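Local coordinates for protein tartronate semialdehyde reductase (Salmonella typhimurium, PDB 1VPD) that probably catalyses the NAD(P)H-dependent reduction of tartronate semialdehyde to D-glycerate, the last step of galactarate breakdown, at residues V75-L80 against E108-L113. Numbering follows the deposited sequence.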
ATOM      1  N   VAL A  75      11.165   6.910  -0.982  1.00 16.55           N
ATOM      2  CA  VAL A  75      11.084   7.047  -2.436  1.00 16.33           C
ATOM      3  C   VAL A  75      12.056   8.133  -2.914  1.00 16.98           C
ATOM      4  O   VAL A  75      12.735   7.963  -3.919  1.00 16.92           O
ATOM      5  CB  VAL A  75       9.646   7.377  -2.928  1.00 16.43           C
ATOM      6  CG1 VAL A  75       9.594   7.546  -4.464  1.00 15.32           C
ATOM      7  CG2 VAL A  75       8.695   6.284  -2.516  1.00 15.93           C
ATOM      8  N   LYS A  76      12.107   9.249  -2.208  1.00 17.33           N
ATOM      9  CA  LYS A  76      13.017  10.340  -2.570  1.00 18.46           C
ATOM     10  C   LYS A  76      14.471   9.882  -2.556  1.00 19.21           C
ATOM     11  O   LYS A  76      15.245  10.223  -3.464  1.00 18.73           O
ATOM     12  CB  LYS A  76      12.821  11.537  -1.649  1.00 19.44           C
ATOM     13  CG  LYS A  76      11.574  12.339  -1.945  1.00 21.72           C
ATOM     14  CD  LYS A  76      11.489  13.599  -1.104  1.00 25.53           C
ATOM     15  CE  LYS A  76      10.215  14.384  -1.455  1.00 27.96           C
ATOM     16  NZ  LYS A  76      10.012  15.521  -0.511  1.00 30.44           N
ATOM     17  N   GLU A  77      14.856   9.101  -1.556  1.00 19.98           N
ATOM     18  CA  GLU A  77      16.240   8.591  -1.483  1.00 20.91           C
ATOM     19  C   GLU A  77      16.546   7.649  -2.665  1.00 19.82           C
ATOM     20  O   GLU A  77      17.582   7.778  -3.317  1.00 19.33           O
ATOM     21  CB  GLU A  77      16.532   7.899  -0.150  0.53 21.73           C
ATOM     22  CG  GLU A  77      17.992   7.471   0.029  0.53 23.83           C
ATOM     23  CD  GLU A  77      18.991   8.620  -0.051  0.53 26.89           C
ATOM     24  OE1 GLU A  77      18.634   9.780   0.217  0.53 28.17           O
ATOM     25  OE2 GLU A  77      20.161   8.364  -0.383  0.53 30.85           O
ATOM     26  N   VAL A  78      15.639   6.727  -2.961  1.00 17.98           N
ATOM     27  CA  VAL A  78      15.833   5.779  -4.045  1.00 17.92           C
ATOM     28  C   VAL A  78      15.800   6.464  -5.429  1.00 17.28           C
ATOM     29  O   VAL A  78      16.593   6.129  -6.325  1.00 17.25           O
ATOM     30  CB  VAL A  78      14.798   4.630  -3.966  1.00 17.69           C
ATOM     31  CG1 VAL A  78      14.701   3.864  -5.277  1.00 18.06           C
ATOM     32  CG2 VAL A  78      15.146   3.681  -2.818  1.00 18.65           C
ATOM     33  N   ALA A  79      14.891   7.412  -5.600  1.00 16.74           N
ATOM     34  CA  ALA A  79      14.682   8.037  -6.899  1.00 16.91           C
ATOM     35  C   ALA A  79      15.693   9.138  -7.178  1.00 17.40           C
ATOM     36  O   ALA A  79      16.147   9.278  -8.321  1.00 17.84           O
ATOM     37  CB  ALA A  79      13.249   8.581  -7.019  1.00 17.06           C
ATOM     38  N   LEU A  80      16.035   9.921  -6.153  1.00 17.64           N
ATOM     39  CA  LEU A  80      16.775  11.175  -6.330  1.00 18.91           C
ATOM     40  C   LEU A  80      18.121  11.239  -5.634  1.00 19.95           C
ATOM     41  O   LEU A  80      18.918  12.137  -5.906  1.00 21.11           O
ATOM     42  CB  LEU A  80      15.924  12.355  -5.836  1.00 18.91           C
ATOM     43  CG  LEU A  80      14.509  12.462  -6.386  1.00 18.58           C
ATOM     44  CD1 LEU A  80      13.857  13.704  -5.823  1.00 18.96           C
ATOM     45  CD2 LEU A  80      14.524  12.500  -7.901  1.00 19.36           C
ATOM     46  N   GLU A 108       6.453  16.532  -6.434  1.00 17.39           N
ATOM     47  CA  GLU A 108       7.828  17.000  -6.259  1.00 18.23           C
ATOM     48  C   GLU A 108       8.852  16.080  -6.919  1.00 17.35           C
ATOM     49  O   GLU A 108       9.774  16.540  -7.614  1.00 17.28           O
ATOM     50  CB  GLU A 108       8.178  17.114  -4.777  1.00 19.49           C
ATOM     51  CG  GLU A 108       7.537  18.299  -4.098  1.00 24.20           C
ATOM     52  CD  GLU A 108       7.776  18.328  -2.592  1.00 28.93           C
ATOM     53  OE1 GLU A 108       7.970  17.263  -1.932  1.00 31.60           O
ATOM     54  OE2 GLU A 108       7.751  19.443  -2.065  1.00 33.33           O
ATOM     55  N   ILE A 109       8.701  14.783  -6.684  1.00 16.13           N
ATOM     56  CA  ILE A 109       9.608  13.787  -7.236  1.00 15.98           C
ATOM     57  C   ILE A 109       9.436  13.766  -8.766  1.00 15.94           C
ATOM     58  O   ILE A 109      10.423  13.698  -9.512  1.00 16.49           O
ATOM     59  CB  ILE A 109       9.315  12.396  -6.636  1.00 15.70           C
ATOM     60  CG1 ILE A 109       9.635  12.402  -5.128  1.00 16.59           C
ATOM     61  CG2 ILE A 109      10.147  11.335  -7.355  1.00 16.90           C
ATOM     62  CD1 ILE A 109       8.993  11.268  -4.370  1.00 17.93           C
ATOM     63  N   SER A 110       8.195  13.832  -9.231  1.00 15.46           N
ATOM     64  CA  SER A 110       7.933  13.886 -10.677  1.00 16.23           C
ATOM     65  C   SER A 110       8.631  15.084 -11.339  1.00 16.88           C
ATOM     66  O   SER A 110       9.231  14.957 -12.424  1.00 16.89           O
ATOM     67  CB  SER A 110       6.432  13.942 -10.937  1.00 16.42           C
ATOM     68  OG  SER A 110       6.152  14.034 -12.331  1.00 17.95           O
ATOM     69  N   ASP A 111       8.556  16.244 -10.705  1.00 17.38           N
ATOM     70  CA  ASP A 111       9.174  17.457 -11.269  1.00 18.40           C
ATOM     71  C   ASP A 111      10.686  17.320 -11.318  1.00 18.43           C
ATOM     72  O   ASP A 111      11.318  17.728 -12.304  1.00 18.86           O
ATOM     73  CB  ASP A 111       8.813  18.698 -10.456  1.00 18.98           C
ATOM     74  CG  ASP A 111       7.395  19.162 -10.691  1.00 21.63           C
ATOM     75  OD1 ASP A 111       6.748  18.730 -11.666  1.00 23.60           O
ATOM     76  OD2 ASP A 111       6.843  19.972  -9.918  1.00 25.52           O
ATOM     77  N   ALA A 112      11.266  16.727 -10.277  1.00 17.81           N
ATOM     78  CA  ALA A 112      12.712  16.521 -10.239  1.00 18.26           C
ATOM     79  C   ALA A 112      13.150  15.552 -11.342  1.00 18.26           C
ATOM     80  O   ALA A 112      14.169  15.792 -12.003  1.00 18.69           O
ATOM     81  CB  ALA A 112      13.152  16.009  -8.892  1.00 18.23           C
ATOM     82  N   LEU A 113      12.387  14.485 -11.551  1.00 17.80           N
ATOM     83  CA  LEU A 113      12.713  13.506 -12.590  1.00 18.08           C
ATOM     84  C   LEU A 113      12.503  14.094 -13.986  1.00 19.73           C
ATOM     85  O   LEU A 113      13.310  13.844 -14.887  1.00 19.81           O
ATOM     86  CB  LEU A 113      11.880  12.231 -12.426  1.00 17.54           C
ATOM     87  CG  LEU A 113      12.283  11.404 -11.194  1.00 16.61           C
ATOM     88  CD1 LEU A 113      11.303  10.296 -10.948  1.00 17.04           C
ATOM     89  CD2 LEU A 113      13.705  10.837 -11.329  1.00 16.58           C
TER
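Two neighbouring helices of the Rossmann-type NAD-binding domain pack side by side here. Helix 72-80 follows strand 64-67 and helix 103-114 follows strand 94-97, the next strand of the parallel part of the sheet, so the helices run nearly parallel: the axes of 75-80 and 108-113 diverge by 8° and approach to 10.8 Å. I109, with 90 Å² covered, is the wedge between them. Its CA-to-CB bond points sideways, but the m,t rotamer carries CD1 into the groove, 3.8 Å from CG1 of V75 and 3.7 Å from CG of K76, while its CG2 lies 4.2 Å from CB of A79. V75 and K76 on one turn and A79 on the next form the i, i+1, i+4 face against which I109 sits.

One turn further along, L80 answers from the opposite helix. Segment 108-113 covers 64 Å² of L80, whose methyls CD1 and CD2 both lie 3.9 Å from CB of A112; its CD2 is also 3.9 Å from CD2 of L113, and its CD1 4.5 Å from CG1 of I109. L113 also touches I86 of helix 85-88 and L95 of strand 94-97, and I109 meets M120 of strand 119-126, so the inner side of this apolar seam merges with the layer between helices and sheet. V75, on the same inner side, packs on D97 and S99.

At the solvent-facing margin the contact turns polar. K76 extends its chain with chi2 to chi4 all t, laying its methylenes beside I109 before its ammonium group closes a hydrogen-bonded salt bridge, NZ of K76 lying 3.0 Å from OE1 of E108.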